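PDB 6ORI: EF0056, which is of unknown function but, as an enterococcal surface protein with immunoglobulin-like domains, probably acts at the cell surface, perhaps in biofilm formation. Local coordinates for residues Y81-V87 against G140-K146; N17-E21 against I70-L74; P262-K268 against D378-T384; F211-V216 against I389-T395. Where two conformers were deposited one is given. Residue numbers count along the deposited sequence, not the author numbering.

Contact 1 of 4, residues Y81-V87 against G140-K146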
# COMPACT_ATOMS: atom_id res chain seq x y z
N TYR A 81 2.27 8.01 21.93
CA TYR A 81 1.35 7.44 22.92
C TYR A 81 1.22 5.93 22.86
O TYR A 81 0.41 5.34 23.57
CB TYR A 81 -0.05 8.07 22.80
CG TYR A 81 -0.07 9.53 23.22
CD1 TYR A 81 0.34 9.89 24.50
CD2 TYR A 81 -0.48 10.52 22.36
CE1 TYR A 81 0.33 11.21 24.91
CE2 TYR A 81 -0.49 11.87 22.77
CZ TYR A 81 -0.09 12.19 24.04
OH TYR A 81 -0.10 13.51 24.44
N VAL A 82 2.01 5.26 22.04
CA VAL A 82 1.96 3.79 21.97
C VAL A 82 2.65 3.20 23.20
O VAL A 82 3.76 3.59 23.53
CB VAL A 82 2.62 3.24 20.71
CG1 VAL A 82 2.73 1.72 20.75
CG2 VAL A 82 1.84 3.66 19.47
N GLU A 83 1.97 2.27 23.87
CA GLU A 83 2.57 1.53 24.97
C GLU A 83 3.08 0.17 24.55
O GLU A 83 4.16 -0.24 24.99
CB GLU A 83 1.59 1.36 26.13
CG GLU A 83 2.23 0.59 27.29
CD GLU A 83 1.49 0.68 28.59
OE1 GLU A 83 0.74 1.65 28.82
OE2 GLU A 83 1.68 -0.24 29.42
N LYS A 84 2.33 -0.54 23.73
CA LYS A 84 2.65 -1.91 23.39
C LYS A 84 2.04 -2.25 22.03
O LYS A 84 0.97 -1.75 21.70
CB LYS A 84 2.06 -2.80 24.51
CG LYS A 84 1.94 -4.29 24.28
CD LYS A 84 1.26 -4.98 25.51
CE LYS A 84 -0.13 -4.40 25.89
NZ LYS A 84 -0.85 -5.13 27.03
N ILE A 85 2.72 -3.09 21.26
CA ILE A 85 2.18 -3.64 20.01
C ILE A 85 2.47 -5.14 20.03
O ILE A 85 3.62 -5.55 20.25
CB ILE A 85 2.81 -3.01 18.77
CG1 ILE A 85 2.71 -1.49 18.82
CG2 ILE A 85 2.16 -3.59 17.54
CD1 ILE A 85 3.29 -0.80 17.61
N GLN A 86 1.43 -5.95 19.81
CA GLN A 86 1.58 -7.40 19.76
C GLN A 86 0.77 -7.95 18.60
O GLN A 86 -0.14 -7.29 18.08
CB GLN A 86 1.10 -8.08 21.04
CG GLN A 86 1.87 -7.72 22.29
CD GLN A 86 1.40 -8.52 23.48
OE1 GLN A 86 0.40 -9.23 23.38
NE2 GLN A 86 2.12 -8.44 24.59
N VAL A 87 1.10 -9.17 18.18
CA VAL A 87 0.39 -9.85 17.10
C VAL A 87 0.65 -11.34 17.23
O VAL A 87 1.69 -11.73 17.76
CB VAL A 87 0.85 -9.33 15.71
CG1 VAL A 87 2.28 -9.73 15.41
CG2 VAL A 87 -0.07 -9.82 14.62
N GLY A 140 -3.52 -8.66 15.74
CA GLY A 140 -2.63 -7.56 16.08
C GLY A 140 -3.37 -6.51 16.87
O GLY A 140 -4.51 -6.21 16.58
N VAL A 141 -2.70 -5.95 17.86
CA VAL A 141 -3.26 -4.88 18.68
C VAL A 141 -2.17 -3.87 18.97
O VAL A 141 -1.11 -4.22 19.49
CB VAL A 141 -3.86 -5.39 20.03
CG1 VAL A 141 -4.43 -4.23 20.81
CG2 VAL A 141 -4.93 -6.42 19.81
N ILE A 142 -2.42 -2.62 18.60
CA ILE A 142 -1.65 -1.48 19.09
C ILE A 142 -2.38 -0.93 20.30
O ILE A 142 -3.54 -0.54 20.20
CB ILE A 142 -1.52 -0.36 18.05
CG1 ILE A 142 -0.90 -0.86 16.73
CG2 ILE A 142 -0.67 0.79 18.63
CD1 ILE A 142 -1.03 0.14 15.57
N THR A 143 -1.71 -0.90 21.43
CA THR A 143 -2.30 -0.41 22.68
C THR A 143 -1.69 0.93 23.04
O THR A 143 -0.47 1.05 23.12
CB THR A 143 -2.04 -1.42 23.82
OG1 THR A 143 -2.66 -2.66 23.52
CG2 THR A 143 -2.60 -0.92 25.14
N PHE A 144 -2.54 1.91 23.33
CA PHE A 144 -2.12 3.29 23.61
C PHE A 144 -2.22 3.64 25.09
O PHE A 144 -2.98 3.03 25.82
CB PHE A 144 -2.97 4.28 22.77
CG PHE A 144 -2.72 4.22 21.27
CD1 PHE A 144 -3.42 3.33 20.49
CD2 PHE A 144 -1.78 5.03 20.67
CE1 PHE A 144 -3.18 3.27 19.11
CE2 PHE A 144 -1.56 4.98 19.31
CZ PHE A 144 -2.25 4.07 18.53
N GLU A 145 -1.47 4.66 25.49
CA GLU A 145 -1.48 5.17 26.87
C GLU A 145 -2.77 5.86 27.25
O GLU A 145 -3.10 5.96 28.43
CB GLU A 145 -0.37 6.20 27.04
CG GLU A 145 1.02 5.64 26.90
CD GLU A 145 2.08 6.73 26.92
OE1 GLU A 145 1.77 7.89 26.56
OE2 GLU A 145 3.23 6.43 27.30
N LYS A 146 -3.46 6.37 26.24
CA LYS A 146 -4.70 7.13 26.41
C LYS A 146 -5.68 6.63 25.38
O LYS A 146 -5.30 6.03 24.37
CB LYS A 146 -4.49 8.63 26.10
CG LYS A 146 -3.51 9.35 26.96
CD LYS A 146 -3.31 10.78 26.40
CE LYS A 146 -2.26 11.56 27.16
NZ LYS A 146 -2.69 11.85 28.55
O HOH W 1 4.54 5.63 25.08
O HOH W 2 2.57 3.84 29.33
O HOH W 3 -1.01 -4.49 22.32

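Contact 2 of 4, residues N17-E21 against I70-L74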
# COMPACT_ATOMS: atom_id res chain seq x y z
N ASN A 17 7.00 10.72 1.99
CA ASN A 17 7.21 10.79 3.43
C ASN A 17 8.60 11.33 3.70
O ASN A 17 9.58 10.84 3.14
CB ASN A 17 7.03 9.39 4.02
CG ASN A 17 7.17 9.36 5.52
OD1 ASN A 17 6.59 10.19 6.22
ND2 ASN A 17 7.95 8.41 6.03
N THR A 18 8.67 12.32 4.58
CA THR A 18 9.90 13.10 4.74
C THR A 18 10.91 12.48 5.71
O THR A 18 12.12 12.61 5.51
CB THR A 18 9.59 14.53 5.18
OG1 THR A 18 8.73 14.51 6.33
CG2 THR A 18 8.89 15.29 4.05
N PHE A 19 10.41 11.80 6.75
CA PHE A 19 11.27 11.23 7.78
C PHE A 19 11.05 9.73 7.93
O PHE A 19 9.97 9.28 8.31
CB PHE A 19 11.08 11.96 9.11
CG PHE A 19 11.47 13.41 9.07
CD1 PHE A 19 12.79 13.78 8.86
CD2 PHE A 19 10.52 14.41 9.24
CE1 PHE A 19 13.15 15.12 8.81
CE2 PHE A 19 10.88 15.74 9.19
CZ PHE A 19 12.20 16.10 8.98
N GLN A 20 12.09 8.98 7.60
CA GLN A 20 12.04 7.53 7.59
C GLN A 20 13.43 6.99 7.30
O GLN A 20 14.34 7.74 6.94
CB GLN A 20 11.07 7.03 6.51
CG GLN A 20 11.53 7.34 5.07
CD GLN A 20 10.60 6.74 4.05
OE1 GLN A 20 9.39 6.74 4.24
NE2 GLN A 20 11.16 6.21 2.96
N GLU A 21 13.59 5.69 7.46
CA GLU A 21 14.85 5.03 7.13
C GLU A 21 15.02 4.90 5.62
O GLU A 21 14.18 4.31 4.94
CB GLU A 21 14.89 3.64 7.77
CG GLU A 21 14.89 3.66 9.30
CD GLU A 21 15.25 2.31 9.96
OE1 GLU A 21 14.69 1.24 9.59
OE2 GLU A 21 16.09 2.33 10.88
N ILE A 70 10.96 -7.52 10.07
CA ILE A 70 9.87 -6.64 9.69
C ILE A 70 9.95 -5.40 10.56
O ILE A 70 10.13 -5.51 11.79
CB ILE A 70 8.52 -7.33 9.92
CG1 ILE A 70 8.35 -8.55 9.00
CG2 ILE A 70 7.35 -6.34 9.71
CD1 ILE A 70 7.16 -9.42 9.35
N ARG A 71 9.89 -4.24 9.94
CA ARG A 71 9.83 -2.99 10.64
C ARG A 71 8.53 -2.29 10.36
O ARG A 71 8.02 -2.31 9.23
CB ARG A 71 11.03 -2.11 10.31
CG ARG A 71 12.29 -2.70 10.97
CD ARG A 71 13.48 -1.82 10.93
NE ARG A 71 14.61 -2.51 11.54
CZ ARG A 71 15.84 -2.03 11.55
NH1 ARG A 71 16.12 -0.87 10.97
NH2 ARG A 71 16.80 -2.73 12.12
N LEU A 72 7.95 -1.71 11.40
CA LEU A 72 6.68 -1.00 11.32
C LEU A 72 6.92 0.40 11.87
O LEU A 72 7.25 0.58 13.05
CB LEU A 72 5.61 -1.70 12.14
CG LEU A 72 4.27 -0.99 12.22
CD1 LEU A 72 3.57 -0.93 10.87
CD2 LEU A 72 3.40 -1.69 13.26
N GLN A 73 6.81 1.40 11.00
CA GLN A 73 6.88 2.81 11.38
C GLN A 73 5.46 3.34 11.52
O GLN A 73 4.61 3.08 10.64
CB GLN A 73 7.66 3.66 10.37
CG GLN A 73 7.73 5.15 10.76
CD GLN A 73 8.70 5.96 9.91
OE1 GLN A 73 9.75 5.48 9.49
NE2 GLN A 73 8.36 7.22 9.67
N LEU A 74 5.19 4.05 12.61
CA LEU A 74 3.90 4.70 12.82
C LEU A 74 4.09 6.20 12.91
O LEU A 74 5.08 6.68 13.44
CB LEU A 74 3.24 4.21 14.10
CG LEU A 74 2.93 2.74 14.16
CD1 LEU A 74 2.33 2.44 15.52
CD2 LEU A 74 2.01 2.29 13.05
O HOH W 4 11.30 3.97 8.10

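Contact 3 of 4, residues P262-K268 against D378-T384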
# COMPACT_ATOMS: atom_id res chain seq x y z
N PRO A 262 -16.83 -8.29 -18.24
CA PRO A 262 -15.44 -7.97 -17.91
C PRO A 262 -15.35 -7.06 -16.71
O PRO A 262 -16.16 -6.17 -16.47
CB PRO A 262 -14.94 -7.30 -19.19
CG PRO A 262 -16.15 -6.59 -19.71
CD PRO A 262 -17.31 -7.51 -19.41
N TRP A 263 -14.30 -7.29 -15.93
CA TRP A 263 -14.02 -6.40 -14.81
C TRP A 263 -13.40 -5.10 -15.30
O TRP A 263 -12.88 -5.02 -16.42
CB TRP A 263 -13.06 -7.04 -13.83
CG TRP A 263 -13.62 -8.18 -13.02
CD1 TRP A 263 -14.85 -8.76 -13.12
CD2 TRP A 263 -12.94 -8.86 -11.98
NE1 TRP A 263 -14.97 -9.77 -12.19
CE2 TRP A 263 -13.80 -9.86 -11.49
CE3 TRP A 263 -11.66 -8.73 -11.41
CZ2 TRP A 263 -13.43 -10.71 -10.45
CZ3 TRP A 263 -11.30 -9.58 -10.40
CH2 TRP A 263 -12.19 -10.57 -9.93
N TYR A 264 -13.47 -4.10 -14.43
CA TYR A 264 -12.87 -2.79 -14.66
C TYR A 264 -11.79 -2.53 -13.64
O TYR A 264 -11.95 -2.87 -12.45
CB TYR A 264 -13.90 -1.68 -14.57
CG TYR A 264 -14.84 -1.63 -15.76
CD1 TYR A 264 -15.70 -2.70 -16.02
CD2 TYR A 264 -14.82 -0.58 -16.65
CE1 TYR A 264 -16.57 -2.68 -17.10
CE2 TYR A 264 -15.70 -0.55 -17.74
CZ TYR A 264 -16.56 -1.61 -17.96
OH TYR A 264 -17.42 -1.59 -19.05
N ALA A 265 -10.70 -1.93 -14.10
CA ALA A 265 -9.68 -1.34 -13.25
C ALA A 265 -10.08 0.11 -13.03
O ALA A 265 -10.36 0.83 -13.99
CB ALA A 265 -8.33 -1.43 -13.97
N ASN A 266 -10.14 0.52 -11.77
CA ASN A 266 -10.61 1.84 -11.36
C ASN A 266 -9.56 2.60 -10.60
O ASN A 266 -8.79 2.01 -9.84
CB ASN A 266 -11.85 1.76 -10.42
CG ASN A 266 -13.03 1.13 -11.06
OD1 ASN A 266 -13.91 1.84 -11.56
ND2 ASN A 266 -13.07 -0.18 -11.07
N TYR A 267 -9.55 3.91 -10.78
CA TYR A 267 -8.57 4.78 -10.15
C TYR A 267 -9.24 6.11 -9.90
O TYR A 267 -10.10 6.55 -10.65
CB TYR A 267 -7.30 4.89 -11.02
CG TYR A 267 -7.63 5.07 -12.49
CD1 TYR A 267 -7.87 3.99 -13.30
CD2 TYR A 267 -7.75 6.33 -13.04
CE1 TYR A 267 -8.24 4.14 -14.65
CE2 TYR A 267 -8.11 6.49 -14.37
CZ TYR A 267 -8.36 5.41 -15.16
OH TYR A 267 -8.75 5.58 -16.48
N LYS A 268 -8.82 6.75 -8.82
CA LYS A 268 -9.34 8.04 -8.42
C LYS A 268 -8.20 8.88 -7.93
O LYS A 268 -7.39 8.44 -7.10
CB LYS A 268 -10.39 7.91 -7.32
CG LYS A 268 -11.07 9.24 -6.95
CD LYS A 268 -12.11 9.04 -5.85
CE LYS A 268 -12.96 10.29 -5.64
NZ LYS A 268 -12.14 11.46 -5.27
N ASP A 378 -7.11 6.59 -4.83
CA ASP A 378 -7.79 5.32 -4.57
C ASP A 378 -7.71 4.45 -5.81
O ASP A 378 -7.60 4.96 -6.93
CB ASP A 378 -9.26 5.56 -4.23
CG ASP A 378 -9.45 6.64 -3.18
OD1 ASP A 378 -9.44 6.31 -1.99
OD2 ASP A 378 -9.57 7.84 -3.55
N SER A 379 -7.80 3.15 -5.63
CA SER A 379 -7.85 2.22 -6.74
C SER A 379 -8.62 0.99 -6.31
O SER A 379 -8.57 0.59 -5.15
CB SER A 379 -6.46 1.83 -7.20
OG SER A 379 -5.72 2.96 -7.57
N TRP A 380 -9.33 0.36 -7.25
CA TRP A 380 -10.08 -0.84 -6.93
C TRP A 380 -10.44 -1.57 -8.21
O TRP A 380 -10.41 -0.97 -9.29
CB TRP A 380 -11.35 -0.54 -6.11
CG TRP A 380 -12.42 0.28 -6.82
CD1 TRP A 380 -13.57 -0.18 -7.40
CD2 TRP A 380 -12.43 1.71 -6.99
NE1 TRP A 380 -14.29 0.88 -7.93
CE2 TRP A 380 -13.61 2.04 -7.70
CE3 TRP A 380 -11.54 2.74 -6.64
CZ2 TRP A 380 -13.92 3.35 -8.05
CZ3 TRP A 380 -11.85 4.03 -7.00
CH2 TRP A 380 -13.03 4.32 -7.70
N LEU A 381 -10.78 -2.84 -8.10
CA LEU A 381 -11.39 -3.56 -9.22
C LEU A 381 -12.88 -3.61 -9.02
O LEU A 381 -13.35 -3.73 -7.88
CB LEU A 381 -10.81 -4.98 -9.33
CG LEU A 381 -9.29 -5.09 -9.49
CD1 LEU A 381 -8.91 -6.52 -9.75
CD2 LEU A 381 -8.74 -4.21 -10.58
N SER A 382 -13.63 -3.56 -10.11
CA SER A 382 -15.08 -3.71 -10.06
C SER A 382 -15.51 -4.69 -11.11
O SER A 382 -14.78 -4.95 -12.09
CB SER A 382 -15.79 -2.38 -10.23
OG SER A 382 -15.47 -1.82 -11.49
N ASP A 383 -16.68 -5.26 -10.91
CA ASP A 383 -17.30 -6.06 -11.96
C ASP A 383 -17.94 -5.15 -13.02
O ASP A 383 -17.85 -3.92 -12.95
CB ASP A 383 -18.26 -7.11 -11.37
CG ASP A 383 -19.50 -6.52 -10.71
OD1 ASP A 383 -19.88 -5.37 -10.98
OD2 ASP A 383 -20.09 -7.25 -9.89
N THR A 384 -18.59 -5.76 -13.98
CA THR A 384 -19.16 -5.01 -15.08
C THR A 384 -20.27 -4.08 -14.63
O THR A 384 -20.56 -3.10 -15.31
CB THR A 384 -19.61 -6.01 -16.13
OG1 THR A 384 -19.92 -5.31 -17.33
CG2 THR A 384 -20.77 -6.88 -15.66
O HOH W 5 -18.81 -3.92 -19.55

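Contact 4 of 4, residues F211-V216 against I389-T395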
# COMPACT_ATOMS: atom_id res chain seq x y z
N PHE A 211 -9.61 -12.25 -2.96
CA PHE A 211 -8.61 -11.26 -2.55
C PHE A 211 -8.67 -11.03 -1.07
O PHE A 211 -9.74 -11.05 -0.46
CB PHE A 211 -8.80 -9.97 -3.33
CG PHE A 211 -8.50 -10.14 -4.77
CD1 PHE A 211 -7.20 -10.14 -5.21
CD2 PHE A 211 -9.50 -10.36 -5.70
CE1 PHE A 211 -6.89 -10.32 -6.54
CE2 PHE A 211 -9.19 -10.56 -7.01
CZ PHE A 211 -7.89 -10.55 -7.43
N LYS A 212 -7.49 -10.83 -0.48
CA LYS A 212 -7.34 -10.57 0.93
C LYS A 212 -7.19 -9.09 1.26
O LYS A 212 -7.65 -8.63 2.30
CB LYS A 212 -6.15 -11.36 1.44
CG LYS A 212 -6.08 -11.41 2.96
CD LYS A 212 -4.81 -12.02 3.49
CE LYS A 212 -4.69 -13.48 3.14
NZ LYS A 212 -5.76 -14.35 3.70
N HIS A 213 -6.55 -8.33 0.38
CA HIS A 213 -6.22 -6.95 0.67
C HIS A 213 -5.86 -6.20 -0.61
O HIS A 213 -5.38 -6.78 -1.57
CB HIS A 213 -5.02 -6.93 1.64
CG HIS A 213 -4.70 -5.60 2.22
ND1 HIS A 213 -5.51 -4.94 3.12
CD2 HIS A 213 -3.62 -4.80 2.04
CE1 HIS A 213 -4.95 -3.80 3.47
NE2 HIS A 213 -3.80 -3.69 2.84
N GLY A 214 -6.13 -4.91 -0.60
CA GLY A 214 -5.71 -3.99 -1.63
C GLY A 214 -5.01 -2.82 -0.98
O GLY A 214 -5.37 -2.38 0.11
N SER A 215 -3.99 -2.32 -1.66
CA SER A 215 -3.24 -1.18 -1.18
C SER A 215 -2.86 -0.32 -2.36
O SER A 215 -2.82 -0.77 -3.49
CB SER A 215 -2.00 -1.63 -0.41
OG SER A 215 -1.20 -2.50 -1.19
N VAL A 216 -2.61 0.96 -2.07
CA VAL A 216 -2.08 1.88 -3.06
C VAL A 216 -0.86 2.59 -2.48
O VAL A 216 -0.98 3.31 -1.48
CB VAL A 216 -3.14 2.90 -3.48
CG1 VAL A 216 -2.54 3.98 -4.36
CG2 VAL A 216 -4.25 2.21 -4.24
N ILE A 389 -15.03 -5.53 -6.31
CA ILE A 389 -14.56 -6.88 -6.00
C ILE A 389 -13.98 -6.83 -4.59
O ILE A 389 -13.10 -6.04 -4.29
CB ILE A 389 -13.51 -7.37 -7.01
CG1 ILE A 389 -14.06 -7.31 -8.43
CG2 ILE A 389 -13.04 -8.78 -6.65
CD1 ILE A 389 -15.38 -8.06 -8.64
N GLN A 390 -14.54 -7.65 -3.70
CA GLN A 390 -14.22 -7.51 -2.29
C GLN A 390 -12.72 -7.61 -1.99
O GLN A 390 -12.01 -8.45 -2.53
CB GLN A 390 -14.99 -8.56 -1.50
CG GLN A 390 -14.95 -8.38 0.00
CD GLN A 390 -16.06 -9.12 0.74
OE1 GLN A 390 -16.92 -8.49 1.38
NE2 GLN A 390 -16.08 -10.42 0.64
N ASN A 391 -12.26 -6.67 -1.16
CA ASN A 391 -10.89 -6.61 -0.67
C ASN A 391 -9.91 -6.18 -1.76
O ASN A 391 -8.72 -6.45 -1.65
CB ASN A 391 -10.45 -7.91 0.02
CG ASN A 391 -11.07 -8.06 1.39
OD1 ASN A 391 -11.25 -7.08 2.09
ND2 ASN A 391 -11.41 -9.27 1.76
N THR A 392 -10.38 -5.52 -2.82
CA THR A 392 -9.48 -4.97 -3.85
C THR A 392 -9.35 -3.47 -3.77
O THR A 392 -8.58 -2.90 -4.52
CB THR A 392 -9.89 -5.35 -5.28
OG1 THR A 392 -11.09 -4.67 -5.70
CG2 THR A 392 -10.01 -6.86 -5.43
N TYR A 393 -10.08 -2.82 -2.87
CA TYR A 393 -9.98 -1.38 -2.73
C TYR A 393 -8.74 -1.02 -1.91
O TYR A 393 -8.53 -1.55 -0.80
CB TYR A 393 -11.24 -0.79 -2.08
CG TYR A 393 -11.15 0.67 -1.75
CD1 TYR A 393 -11.53 1.64 -2.66
CD2 TYR A 393 -10.65 1.08 -0.51
CE1 TYR A 393 -11.45 3.01 -2.32
CE2 TYR A 393 -10.56 2.41 -0.19
CZ TYR A 393 -10.94 3.36 -1.09
OH TYR A 393 -10.83 4.70 -0.74
N GLY A 394 -7.94 -0.11 -2.44
CA GLY A 394 -6.85 0.46 -1.70
C GLY A 394 -6.91 1.97 -1.77
O GLY A 394 -7.42 2.56 -2.74
N THR A 395 -6.39 2.61 -0.74
CA THR A 395 -6.27 4.06 -0.75
C THR A 395 -4.90 4.42 -0.25
O THR A 395 -4.35 3.75 0.62
CB THR A 395 -7.37 4.75 0.07
OG1 THR A 395 -7.25 6.17 -0.04
CG2 THR A 395 -7.32 4.35 1.54
O HOH W 6 -12.26 -11.09 -3.31
O HOH W 7 -12.27 -11.21 0.08
O HOH W 8 -8.37 -6.03 3.42
O HOH W 9 -5.70 0.37 1.39
O HOH W 10 -8.25 -4.03 1.19
O HOH W 11 -2.56 1.60 0.78

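Contact 1 of 4, residues Y81-V87 against G140-K146
Strands 82-87 and 140-144 run antiparallel, their axes 4.6 Å apart at closest approach and at 160°, and bury 686 Å² between the two segments. G140 starts the pairing close to V87: its CA lies 3.2 Å from Q86 O in a CA-H...O contact, and V87 CG2 comes within 3.7 Å of the same CA. V141 forms a hydrogen-bonded pair with Q86, V141 N donating to Q86 O (2.9 Å) and Q86 N to V141 O (3.1 Å). I142 follows in a non-hydrogen-bonded pair with I85, and its CG2 packs on V82 CG2 at 3.9 Å. At T143 the register slips by one residue in a classic beta bulge: T143 O accepts from both E83 N (2.8 Å) and K84 N (3.3 Å), while T143 N donates to K84 O (2.8 Å). A water joins T143 OG1 to V141 O. F144 sets its ring near V82, CE2 to V82 CG2 3.7 Å. E145 closes the pairing with E145 N to Y81 O (2.8 Å), and a water links its OE2 to V82 O. K146 lays its CD over the face of the Y81 ring, 4.2 Å from the centroid, a CH-pi contact. In the immunoglobulin-like sheet, strand 98-104 flanks 82-87 and strand 50-59 flanks 140-144, while helix 148-155 covers Y81, F144 and K146 through I151.

Contact 2 of 4, residues N17-E21 against I70-L74
A salt bridge from R71 NH1 to E21 OE1 (2.9 Å) ties the irregular N-terminal segment 17-21 to strand 68-74 of the first immunoglobulin-like sheet. Both charges have further partners: E21 OE1 is also hydrogen-bonded to Y170 OH, and R71 forms salt bridges with E69 and D178. Two residues along, Q73 reaches the same segment by its amide, Q73 NE2 donating to F19 O at 2.9 Å. Because R71 and Q73 alternate with I70, L72 and L74, they share the face that meets the segment, while I70 and L72 turn to the other side and touch L34 and F36 of strand 31-38. Carbon packing is slight, and the 179 Å² buried comes mostly from E21, R71 and Q73. The loop is held in shape by N17 ND2, which donates to Q20 OE1 (2.8 Å). At the far end of the Q73 amide, one water donates to Q73 OE1 (2.6 Å) and accepts from E21 N (2.9 Å).

Contact 3 of 4, residues P262-K268 against D378-T384
Every backbone polar group that strands 264-268 and 378-382 can offer each other in three hydrogen-bonded pairs is used. Y264 N donates to S382 O (2.8 Å) and S382 N to Y264 O (3.0 Å); N266 N donates to W380 O (2.9 Å) and W380 N to N266 O (3.1 Å); K268 N donates to D378 O (2.9 Å) and D378 N to K268 O (2.9 Å). The intervening groups turn outward to the flanking strands, A265 to I321, Y267 to G319 and S379 to G394. Side chains add to this. N266 ND2 gives its protons to S382 OG (2.9 Å) and, at 3.3 Å, to W380 O, while N266 CB sits over the six-membered ring of W380, 3.4 Å from its centroid, as a CH-pi contact. A water bridges Y264 OH and T384 OG1, 2.8 Å from each. Other polar ends are met from outside: W263 NE1 by K259 O, Y267 OH by A306 O, D378 OD1 by T395 OG1 and D383 OD2 by S204 OG. K268 instead makes a cation-pi contact with F197. A265, Y267, S379 and L381 share the opposite face, where Y344, H244 and L246 of the five-stranded sheet meet them. Two neighbouring antiparallel strands, one face of which packs on a second sheet, are characteristic of an immunoglobulin-like beta sandwich.

Contact 4 of 4, residues F211-V216 against I389-T395
F211 opens the contact with its ring near the turn, CD2 lying 4.0 Å from I389 CG2 and 3.5 Å from T392 CG2; the rings of F211 and F252 meet edge-to-face. The F211 carbonyl takes the one direct hydrogen bond between the segments, from N391 ND2 at 3.3 Å, and waters link F211 N to Q390 O and F211 O to N391 ND2. K212 points away, its NZ in a salt bridge with E249, while K212 O shares a water with H213 ND1. K212 and H213 both pair with T247, a classic beta bulge on the other side of the strand. Opposite, I389-T392 forms a type II beta turn closed by T392 N to I389 O (3.1 Å), with N391 at positive phi. Strands 211-221 and 394-398 are the edges of the two sheets of the immunoglobulin-like sandwich, and here they run side by side in the same direction with water between them. G214 has no side chain, and a CB there would clash with T392 O; its N and O are bridged by separate waters to Y393 O and T395 N. S215 faces K245, its CA 4.0 Å from G394 CA. V216 packs its CG2 3.5 Å from G394 O, and a water connects V216 N to T395 O.

Overall arrangement
Contacts 1 and 2 belong to the N-terminal domain and contacts 3 and 4 to the C-terminal one. Contacts 1 and 2, centres 17 Å apart, meet in the core where L74 CD1 packs on I85 CD1 at 4.0 Å. Contacts 3 and 4 lie closer, 10 Å between centres, as strands 375-382 and 394-398 are neighbours: S379 O lies 2.9 Å from G394 N. Contact 3 lies across the chain's centre from contacts 1 and 2, about 35 and 30 Å away between centres. Calcium is bound by S162 of the first domain and by G372, D374, L400 and D402 of the second; the side chain of N17 in contact 2 is about 11 Å from the bound calcium ion.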